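PDB 4OIY: protein transport protein SEC7 from Saccharomyces cerevisiae, which activates the GTPase ARF1 at the trans-Golgi network as a guanine nucleotide-exchange factor, its catalytic Sec7 domain being the part crystallised here. Local coordinates for residues K9-E14 with I31-L36; N21-A26 with G60-E65; F81-M86 with L113-R118; S137-M142 with E163-I168. All blocks are in the same frame, centred on the assembly; numbering follows the deposited sequence.

Contact 1. Residues K9-E14 with I31-L36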
# COMPACT_ATOMS: atom_id res chain seq x y z
N LYS A 9 -27.85 13.67 1.80
CA LYS A 9 -26.48 13.38 1.36
C LYS A 9 -26.24 13.97 -0.02
O LYS A 9 -27.15 14.02 -0.84
CB LYS A 9 -26.27 11.86 1.28
CG LYS A 9 -26.49 11.11 2.58
CD LYS A 9 -26.37 9.60 2.37
CE LYS A 9 -24.95 9.16 2.01
NZ LYS A 9 -23.94 9.55 3.04
N THR A 10 -25.01 14.40 -0.29
CA THR A 10 -24.63 14.77 -1.65
C THR A 10 -24.67 13.53 -2.55
O THR A 10 -24.61 12.40 -2.06
CB THR A 10 -23.21 15.34 -1.74
OG1 THR A 10 -22.28 14.38 -1.23
CG2 THR A 10 -23.08 16.66 -0.96
N ALA A 11 -24.75 13.76 -3.85
CA ALA A 11 -24.70 12.69 -4.84
C ALA A 11 -23.41 11.88 -4.73
O ALA A 11 -23.43 10.65 -4.81
CB ALA A 11 -24.84 13.27 -6.25
N LEU A 12 -22.29 12.57 -4.53
CA LEU A 12 -21.00 11.91 -4.36
C LEU A 12 -20.98 11.05 -3.10
O LEU A 12 -20.46 9.94 -3.13
CB LEU A 12 -19.85 12.92 -4.31
CG LEU A 12 -18.43 12.37 -4.09
CD1 LEU A 12 -18.04 11.36 -5.16
CD2 LEU A 12 -17.42 13.51 -4.05
N SER A 13 -21.53 11.56 -2.00
CA SER A 13 -21.56 10.80 -0.75
C SER A 13 -22.40 9.54 -0.90
O SER A 13 -22.05 8.48 -0.37
CB SER A 13 -22.05 11.67 0.41
OG SER A 13 -21.12 12.71 0.68
N GLU A 14 -23.50 9.63 -1.65
CA GLU A 14 -24.30 8.45 -1.96
C GLU A 14 -23.49 7.40 -2.73
O GLU A 14 -23.56 6.22 -2.42
CB GLU A 14 -25.56 8.84 -2.73
CG GLU A 14 -26.59 9.57 -1.87
CD GLU A 14 -27.77 10.12 -2.66
OE1 GLU A 14 -27.63 10.38 -3.87
OE2 GLU A 14 -28.85 10.30 -2.05
N ILE A 31 -19.85 6.28 -13.14
CA ILE A 31 -19.77 6.69 -14.55
C ILE A 31 -21.12 7.27 -14.98
O ILE A 31 -21.18 8.37 -15.52
CB ILE A 31 -19.37 5.52 -15.47
CG1 ILE A 31 -17.99 4.96 -15.08
CG2 ILE A 31 -19.33 5.97 -16.93
CD1 ILE A 31 -17.73 3.56 -15.60
N LYS A 32 -22.20 6.53 -14.71
CA LYS A 32 -23.58 6.96 -14.96
C LYS A 32 -23.81 8.39 -14.46
O LYS A 32 -24.38 9.22 -15.17
CB LYS A 32 -24.57 5.99 -14.29
CG LYS A 32 -26.05 6.31 -14.46
CD LYS A 32 -26.62 7.12 -13.30
CE LYS A 32 -28.11 7.34 -13.46
NZ LYS A 32 -28.56 8.59 -12.78
N LYS A 33 -23.35 8.66 -13.24
CA LYS A 33 -23.57 9.96 -12.60
C LYS A 33 -22.49 11.00 -12.91
O LYS A 33 -22.59 12.14 -12.47
CB LYS A 33 -23.70 9.78 -11.09
CG LYS A 33 -24.93 8.98 -10.69
CD LYS A 33 -24.94 8.61 -9.21
CE LYS A 33 -24.81 9.82 -8.31
NZ LYS A 33 -25.85 10.86 -8.55
N GLY A 34 -21.47 10.61 -13.67
CA GLY A 34 -20.46 11.55 -14.16
C GLY A 34 -19.27 11.79 -13.24
O GLY A 34 -18.44 12.66 -13.52
N PHE A 35 -19.19 11.04 -12.15
CA PHE A 35 -18.07 11.18 -11.21
C PHE A 35 -16.82 10.45 -11.68
O PHE A 35 -15.72 10.73 -11.20
CB PHE A 35 -18.46 10.67 -9.82
CG PHE A 35 -19.42 11.56 -9.10
CD1 PHE A 35 -19.06 12.85 -8.75
CD2 PHE A 35 -20.69 11.11 -8.76
CE1 PHE A 35 -19.94 13.68 -8.08
CE2 PHE A 35 -21.58 11.94 -8.09
CZ PHE A 35 -21.20 13.23 -7.75
N LEU A 36 -17.00 9.53 -12.63
CA LEU A 36 -15.92 8.70 -13.14
C LEU A 36 -15.97 8.69 -14.67
O LEU A 36 -17.01 8.39 -15.26
CB LEU A 36 -16.07 7.29 -12.57
CG LEU A 36 -14.92 6.29 -12.74
CD1 LEU A 36 -13.62 6.85 -12.18
CD2 LEU A 36 -15.28 4.98 -12.07
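L12 and F35 bring their CA atoms to 7.5 Å where the first turn of helix 11-21 faces the loop that leaves helix 23-32, with A11 and K33 paired slightly farther apart. The benzyl group of F35 does most of the touching. Its outer atom CZ presses against the helix backbone, 3.5 Å from L12 N, and also reaches L12 CB at 3.7 Å. One branch of the leucine, CD1, lies over a face of the ring, 4.1 Å from the F35 centroid and only 13° off the normal, a CH-pi contact displaced toward the rim. The leucine reaches this place because CG stands anti to the backbone N (chi1 178°). A11 CB instead sits in the ring plane at the edge, 3.9 Å from F35 CZ. Here the start of one helix meets the end of the next, as in a helical hairpin, and both termini carry classical signals: T10 is the N-cap, its OG1 accepting from S13 N at 3.0 Å, and G34 closes helix 23-32 with a Schellman motif at positive phi. K33 bends at chi3 and chi4 and lays its end beside the phenyl edge, bringing NZ to within 3.5 Å of A11 CB. One turn farther along helix 11-21, C15 receives both K33 and F35. K33 NZ remains 5.0 Å from E14 OE1, a separation at which any attraction would be long-range.

Contact 2. Residues N21-A26 with G60-E65; sequences NKPKKA and GDYLGE
P23 meets Y62 chiefly through its CB, which approaches the phenol ring obliquely. The closest approach is P23 CB to Y62 CD1, 3.4 Å, and the same CB is 3.6 Å from Y62 CG; farther out along the ring its distance to Y62 CE1 grows to 4.0 Å. The proline CB thus sits on the side of the ring close to the Y62 backbone, while P23 CG lies 4.0 Å from Y62 CB. The two side chains run past one another in opposite directions. Past the proline, the backbone N of K24 stands 4.2 Å from Y62 CE1, and the lysine chain then leads away from the contact. Y62 extends in this direction because CG is anti to its backbone N (chi1 179°).

In the next shell, backbone turns set both partners. K22 breaks the helical path of the preceding helix, and P23 opens a weakly bonded first turn in which A26 N donates to P23 O at 3.0 Å. Y62 belongs to the last turn of helix 56-64, which is closed by weak bonds from G64 N. Farther out, the phenol is buried against N70 and I73 of helix 68-79 and I44 of helix 41-50, while A26 packs on I18 and F19 of helix 11-21. The start of helix 23-32 is thus joined to the end of helix 56-64 among the N-terminal helices of the all-helical Sec7 domain.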
# COMPACT_ATOMS: atom_id res chain seq x y z
N ASN A 21 -20.06 -0.32 0.37
CA ASN A 21 -20.87 -1.52 0.48
C ASN A 21 -20.43 -2.60 -0.52
O ASN A 21 -20.34 -3.78 -0.17
CB ASN A 21 -22.35 -1.17 0.27
CG ASN A 21 -23.25 -2.39 0.35
OD1 ASN A 21 -23.47 -2.95 1.43
ND2 ASN A 21 -23.78 -2.80 -0.79
N LYS A 22 -20.19 -2.19 -1.76
CA LYS A 22 -19.76 -3.13 -2.79
C LYS A 22 -19.03 -2.38 -3.88
O LYS A 22 -19.66 -1.84 -4.78
CB LYS A 22 -20.94 -3.91 -3.38
CG LYS A 22 -20.48 -4.99 -4.36
CD LYS A 22 -21.42 -6.17 -4.47
CE LYS A 22 -21.46 -7.01 -3.20
NZ LYS A 22 -20.16 -7.27 -2.53
N PRO A 23 -17.69 -2.35 -3.80
CA PRO A 23 -16.89 -1.56 -4.73
C PRO A 23 -17.23 -1.73 -6.22
O PRO A 23 -17.38 -0.73 -6.92
CB PRO A 23 -15.47 -2.03 -4.42
CG PRO A 23 -15.52 -2.23 -2.95
CD PRO A 23 -16.86 -2.86 -2.70
N LYS A 24 -17.36 -2.96 -6.69
CA LYS A 24 -17.60 -3.19 -8.12
C LYS A 24 -18.94 -2.59 -8.59
O LYS A 24 -19.06 -2.16 -9.73
CB LYS A 24 -17.51 -4.67 -8.48
CG LYS A 24 -18.61 -5.55 -7.91
CD LYS A 24 -18.64 -6.92 -8.57
CE LYS A 24 -20.06 -7.46 -8.63
NZ LYS A 24 -20.12 -8.90 -9.00
N LYS A 25 -19.92 -2.55 -7.69
CA LYS A 25 -21.23 -1.97 -7.99
C LYS A 25 -21.18 -0.45 -8.16
O LYS A 25 -22.02 0.13 -8.85
CB LYS A 25 -22.23 -2.35 -6.88
CG LYS A 25 -23.65 -1.86 -7.08
CD LYS A 25 -24.62 -2.61 -6.16
CE LYS A 25 -25.90 -1.83 -5.92
NZ LYS A 25 -25.73 -0.74 -4.91
N ALA A 26 -20.20 0.20 -7.53
CA ALA A 26 -20.10 1.66 -7.58
C ALA A 26 -19.54 2.16 -8.90
O ALA A 26 -19.83 3.29 -9.30
CB ALA A 26 -19.27 2.18 -6.42
N GLY A 60 -8.81 -1.73 -0.05
CA GLY A 60 -7.79 -2.77 -0.08
C GLY A 60 -8.32 -4.08 -0.62
O GLY A 60 -7.67 -4.76 -1.40
N ASP A 61 -9.53 -4.44 -0.19
CA ASP A 61 -10.13 -5.68 -0.65
C ASP A 61 -10.44 -5.62 -2.15
O ASP A 61 -10.25 -6.60 -2.86
CB ASP A 61 -11.38 -5.99 0.17
CG ASP A 61 -11.06 -6.58 1.55
OD1 ASP A 61 -9.89 -6.61 1.97
OD2 ASP A 61 -12.00 -7.06 2.21
N TYR A 62 -10.86 -4.45 -2.63
CA TYR A 62 -11.15 -4.24 -4.05
C TYR A 62 -9.87 -4.36 -4.88
O TYR A 62 -9.85 -5.05 -5.89
CB TYR A 62 -11.80 -2.87 -4.22
CG TYR A 62 -12.15 -2.47 -5.64
CD1 TYR A 62 -12.98 -3.25 -6.42
CD2 TYR A 62 -11.67 -1.27 -6.17
CE1 TYR A 62 -13.33 -2.85 -7.70
CE2 TYR A 62 -12.01 -0.87 -7.45
CZ TYR A 62 -12.83 -1.67 -8.21
OH TYR A 62 -13.17 -1.27 -9.48
N LEU A 63 -8.81 -3.69 -4.44
CA LEU A 63 -7.53 -3.76 -5.13
C LEU A 63 -6.90 -5.14 -5.06
O LEU A 63 -6.11 -5.51 -5.94
CB LEU A 63 -6.55 -2.74 -4.54
CG LEU A 63 -6.92 -1.26 -4.70
CD1 LEU A 63 -5.87 -0.44 -3.99
CD2 LEU A 63 -7.05 -0.87 -6.16
N GLY A 64 -7.25 -5.89 -4.02
CA GLY A 64 -6.68 -7.20 -3.78
C GLY A 64 -7.38 -8.37 -4.44
O GLY A 64 -6.88 -9.49 -4.36
N GLU A 65 -8.52 -8.13 -5.10
CA GLU A 65 -9.29 -9.22 -5.69
C GLU A 65 -8.42 -10.00 -6.68
O GLU A 65 -7.66 -9.41 -7.44
CB GLU A 65 -10.54 -8.70 -6.43
CG GLU A 65 -11.57 -7.98 -5.58
CD GLU A 65 -12.40 -8.87 -4.67
OE1 GLU A 65 -12.34 -10.11 -4.80
OE2 GLU A 65 -13.13 -8.31 -3.81

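Contact 3. Residues F81-M86 with L113-R118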
# COMPACT_ATOMS: atom_id res chain seq x y z
N PHE A 81 1.66 6.69 -7.36
CA PHE A 81 2.54 7.15 -6.29
C PHE A 81 3.85 7.66 -6.85
O PHE A 81 4.40 7.08 -7.81
CB PHE A 81 2.82 6.03 -5.29
CG PHE A 81 1.67 5.74 -4.38
CD1 PHE A 81 0.59 5.02 -4.84
CD2 PHE A 81 1.67 6.20 -3.06
CE1 PHE A 81 -0.48 4.75 -4.01
CE2 PHE A 81 0.60 5.94 -2.23
CZ PHE A 81 -0.48 5.20 -2.71
N ASP A 82 4.35 8.74 -6.26
CA ASP A 82 5.68 9.23 -6.56
C ASP A 82 6.59 8.94 -5.38
O ASP A 82 6.53 9.63 -4.37
CB ASP A 82 5.65 10.73 -6.86
CG ASP A 82 6.97 11.25 -7.41
OD1 ASP A 82 7.92 10.45 -7.56
OD2 ASP A 82 7.05 12.46 -7.71
N PHE A 83 7.41 7.90 -5.50
CA PHE A 83 8.37 7.52 -4.47
C PHE A 83 9.76 8.10 -4.74
O PHE A 83 10.70 7.77 -4.02
CB PHE A 83 8.50 6.00 -4.38
CG PHE A 83 7.20 5.28 -4.10
CD1 PHE A 83 6.36 5.68 -3.06
CD2 PHE A 83 6.85 4.16 -4.84
CE1 PHE A 83 5.19 4.99 -2.79
CE2 PHE A 83 5.67 3.48 -4.58
CZ PHE A 83 4.84 3.89 -3.55
N THR A 84 9.90 8.95 -5.75
CA THR A 84 11.22 9.45 -6.13
C THR A 84 11.89 10.19 -4.96
O THR A 84 11.32 11.11 -4.40
CB THR A 84 11.15 10.37 -7.36
OG1 THR A 84 10.48 9.69 -8.43
CG2 THR A 84 12.55 10.76 -7.82
N GLY A 85 13.10 9.75 -4.60
CA GLY A 85 13.88 10.39 -3.54
C GLY A 85 13.51 10.04 -2.10
O GLY A 85 14.15 10.51 -1.16
N MET A 86 12.48 9.21 -1.92
CA MET A 86 12.06 8.79 -0.58
C MET A 86 12.87 7.61 -0.11
O MET A 86 13.28 6.79 -0.92
CB MET A 86 10.60 8.33 -0.60
CG MET A 86 9.59 9.42 -0.85
SD MET A 86 7.95 8.72 -0.64
CE MET A 86 6.96 10.14 -1.06
N LEU A 113 5.07 -6.77 -4.36
CA LEU A 113 5.93 -6.87 -5.54
C LEU A 113 5.79 -5.64 -6.43
O LEU A 113 6.79 -5.11 -6.92
CB LEU A 113 5.67 -8.15 -6.34
CG LEU A 113 6.56 -8.31 -7.59
CD1 LEU A 113 8.04 -8.30 -7.25
CD2 LEU A 113 6.16 -9.58 -8.33
N LYS A 114 4.56 -5.17 -6.63
CA LYS A 114 4.34 -3.97 -7.44
C LYS A 114 4.93 -2.74 -6.76
O LYS A 114 5.54 -1.90 -7.42
CB LYS A 114 2.86 -3.77 -7.72
CG LYS A 114 2.55 -2.56 -8.59
CD LYS A 114 3.13 -2.64 -9.99
CE LYS A 114 2.78 -1.37 -10.77
NZ LYS A 114 3.44 -1.27 -12.09
N PHE A 115 4.74 -2.63 -5.45
CA PHE A 115 5.39 -1.57 -4.68
C PHE A 115 6.90 -1.58 -4.90
O PHE A 115 7.50 -0.55 -5.20
CB PHE A 115 5.08 -1.70 -3.19
CG PHE A 115 5.96 -0.84 -2.33
CD1 PHE A 115 5.66 0.50 -2.16
CD2 PHE A 115 7.09 -1.36 -1.72
CE1 PHE A 115 6.47 1.31 -1.40
CE2 PHE A 115 7.92 -0.55 -0.96
CZ PHE A 115 7.60 0.79 -0.80
N ALA A 116 7.51 -2.75 -4.76
CA ALA A 116 8.96 -2.88 -4.90
C ALA A 116 9.41 -2.47 -6.29
O ALA A 116 10.41 -1.76 -6.44
CB ALA A 116 9.40 -4.32 -4.60
N GLU A 117 8.68 -2.90 -7.30
CA GLU A 117 9.02 -2.55 -8.68
C GLU A 117 8.96 -1.05 -8.91
O GLU A 117 9.86 -0.47 -9.53
CB GLU A 117 8.13 -3.31 -9.66
CG GLU A 117 8.49 -4.79 -9.73
CD GLU A 117 7.44 -5.64 -10.41
OE1 GLU A 117 6.36 -5.12 -10.75
OE2 GLU A 117 7.69 -6.86 -10.59
N ARG A 118 7.92 -0.41 -8.39
CA ARG A 118 7.74 1.04 -8.53
C ARG A 118 8.84 1.75 -7.78
O ARG A 118 9.44 2.71 -8.28
CB ARG A 118 6.36 1.46 -8.01
CG ARG A 118 6.05 2.96 -8.04
CD ARG A 118 5.81 3.43 -9.46
NE ARG A 118 5.41 4.83 -9.52
CZ ARG A 118 5.34 5.54 -10.64
NH1 ARG A 118 5.63 4.99 -11.81
NH2 ARG A 118 4.96 6.82 -10.59
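Hydrogen bonding across the contact converges on one carbonyl: F81 O accepts from R118 NE at 3.0 Å and from R118 NH2 at 2.8 Å. The arginine takes it side-on, with the oxygen only 3° out of the guanidinium plane. NE lies in the carbonyl plane, whereas NH2 is tilted 28° from it. A bend at chi2 swings the guanidinium out from helix 105-122, tying to it the loop between helices 68-79 and 88-96 of the Sec7 domain.

Aromatic and apolar packing centres on F83. The edge of F115 points at one face of its ring in an offset edge-to-face pair, centroids 5.2 Å apart and planes at 67°, with F83 CZ to F115 CE1 at 3.7 Å. The opposite face carries F81 CB. R118 CG approaches the same ring obliquely, 3.5 Å from F83 CD2, so the arginine offers its aliphatic stem to the phenyl and its head to the carbonyl. F95 of helix 88-96 meets the rings of both F115 and F81.

Local turns shape the loop. D82 OD1 accepts from T84 N at 3.1 Å, an Asx turn, and from T84 OG1 at 2.8 Å; a type II turn from F83 to M86 follows, with G85 at positive phi. Q122, the last residue of helix 105-122, and N123 just after it bond to the backbone of F83 and G85.

R118 lies near D121, a residue seen to bind magnesium. Two donors converging on one acceptor restrict rotation of the guanidinium, and the loop carbonyl is probably polarised by the positive charge it faces.

Contact 4. Residues S137-M142 with E163-I168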
# COMPACT_ATOMS: atom_id res chain seq x y z
N SER A 137 10.67 -4.96 2.44
CA SER A 137 9.37 -4.39 2.80
C SER A 137 8.64 -5.26 3.83
O SER A 137 8.03 -4.74 4.75
CB SER A 137 8.50 -4.19 1.55
OG SER A 137 9.09 -3.21 0.72
N TYR A 138 8.70 -6.58 3.68
CA TYR A 138 8.09 -7.46 4.69
C TYR A 138 8.78 -7.36 6.04
O TYR A 138 8.13 -7.37 7.08
CB TYR A 138 8.10 -8.93 4.24
CG TYR A 138 7.10 -9.19 3.15
CD1 TYR A 138 5.79 -9.52 3.46
CD2 TYR A 138 7.47 -9.08 1.82
CE1 TYR A 138 4.86 -9.74 2.45
CE2 TYR A 138 6.56 -9.31 0.82
CZ TYR A 138 5.26 -9.64 1.14
OH TYR A 138 4.35 -9.85 0.13
N SER A 139 10.10 -7.24 6.02
CA SER A 139 10.85 -7.11 7.26
C SER A 139 10.49 -5.80 7.96
O SER A 139 10.41 -5.74 9.19
CB SER A 139 12.35 -7.18 6.99
OG SER A 139 13.08 -7.10 8.18
N LEU A 140 10.27 -4.75 7.18
CA LEU A 140 9.90 -3.45 7.72
C LEU A 140 8.49 -3.48 8.28
O LEU A 140 8.24 -2.87 9.32
CB LEU A 140 10.03 -2.35 6.66
CG LEU A 140 11.47 -2.02 6.25
CD1 LEU A 140 11.50 -1.19 4.98
CD2 LEU A 140 12.20 -1.32 7.38
N ILE A 141 7.57 -4.17 7.62
CA ILE A 141 6.21 -4.31 8.14
C ILE A 141 6.23 -5.06 9.47
O ILE A 141 5.55 -4.67 10.43
CB ILE A 141 5.29 -5.03 7.13
CG1 ILE A 141 4.99 -4.12 5.94
CG2 ILE A 141 3.98 -5.46 7.80
CD1 ILE A 141 4.41 -4.83 4.75
N MET A 142 7.02 -6.12 9.54
CA MET A 142 7.13 -6.90 10.79
C MET A 142 7.75 -6.09 11.91
O MET A 142 7.31 -6.16 13.05
CB MET A 142 7.94 -8.17 10.57
CG MET A 142 8.08 -8.99 11.83
SD MET A 142 8.80 -10.61 11.54
CE MET A 142 10.43 -10.28 10.93
N GLU A 163 19.69 -9.34 11.45
CA GLU A 163 19.72 -10.77 11.15
C GLU A 163 18.66 -11.18 10.12
O GLU A 163 18.92 -11.99 9.22
CB GLU A 163 19.54 -11.59 12.42
CG GLU A 163 20.72 -11.50 13.37
CD GLU A 163 20.43 -12.10 14.73
OE1 GLU A 163 19.43 -12.84 14.85
OE2 GLU A 163 21.21 -11.83 15.67
N ASN A 164 17.47 -10.60 10.27
CA ASN A 164 16.33 -10.93 9.42
C ASN A 164 16.55 -10.55 7.95
O ASN A 164 15.86 -11.06 7.06
CB ASN A 164 15.06 -10.27 9.95
CG ASN A 164 14.56 -10.92 11.23
OD1 ASN A 164 14.99 -12.02 11.60
ND2 ASN A 164 13.62 -10.26 11.90
N ASN A 165 17.50 -9.66 7.70
CA ASN A 165 17.79 -9.20 6.34
C ASN A 165 19.14 -9.66 5.81
O ASN A 165 19.61 -9.15 4.79
CB ASN A 165 17.67 -7.69 6.30
CG ASN A 165 16.24 -7.24 6.46
OD1 ASN A 165 15.42 -7.47 5.58
ND2 ASN A 165 15.92 -6.61 7.59
N GLU A 166 19.75 -10.64 6.46
CA GLU A 166 21.02 -11.17 5.97
C GLU A 166 20.88 -11.65 4.53
O GLU A 166 19.90 -12.31 4.17
CB GLU A 166 21.52 -12.30 6.86
CG GLU A 166 22.13 -11.80 8.16
CD GLU A 166 22.60 -12.92 9.08
OE1 GLU A 166 22.59 -14.11 8.66
OE2 GLU A 166 22.99 -12.59 10.22
N GLY A 167 21.84 -11.26 3.70
CA GLY A 167 21.96 -11.77 2.34
C GLY A 167 21.03 -11.20 1.28
O GLY A 167 21.09 -11.64 0.14
N ILE A 168 20.19 -10.24 1.64
CA ILE A 168 19.11 -9.83 0.72
C ILE A 168 19.54 -8.95 -0.45
O ILE A 168 18.78 -8.78 -1.39
CB ILE A 168 17.90 -9.18 1.45
CG1 ILE A 168 18.24 -7.80 2.03
CG2 ILE A 168 17.36 -10.14 2.51
CD1 ILE A 168 17.01 -7.01 2.43
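The carboxamide of N165 turns its nitrogen to S139: N165 ND2 donates to S139 OG at 2.9 Å, the hydroxyl oxygen lying 27° out of the amide plane; the N-H...O angle is 140°, so the hydrogen bond is bent. Its carbonyl end also packs against the serine, with N165 OD1 3.4 Å from S139 CB. The amide of N164 has an apolar visitor instead, the methyl CE of M142, 3.3 Å from N164 ND2, the two side chains crossing at about a right angle. M142 reaches it with an extended chain that bends only at the last torsion (chi3 63°). S139 OG stands anti to its backbone N, which directs it at N165; N164 CB lies 4.1 Å from S139 OG.

N165 ND2 also donates to F161 O, so one amide nitrogen joins the end of helix 158-164 to helix 130-148. From N165 a type II turn to I168, with G167 at positive phi, keeps the chain beside helix 130-148, where I168 packs on V135 and L136; M156 touches both M142 and N164. Helix 130-148 bears the sequence known in Sec7 domains as motif 2, which helps form the Arf-binding groove, and the contact fastens a later helix end against the middle of that helix.

How the contacts relate
From the N terminus, contact 1 folds the chain back through helices 11-21 and 23-32, closing a short helical hairpin. Contact 2 starts inside that loop, at residues 21-26, and ends beyond it at 60-65, so the two cross, sharing helix 23-32 and tying the hairpin to helix 56-64. After contact 2 closes, the chain runs through helix 68-79 to contact 3, whose loop encloses helix 88-96 and returns along helix 105-122. Contact 4 follows in series, closing the path from helix 130-148 to the end of helix 158-164. Contacts 3 and 4 touch where helices 105-122 and 130-148 pack; contacts 1 and 4 lie on opposite sides of the chain's centre, about 43 Å between centres.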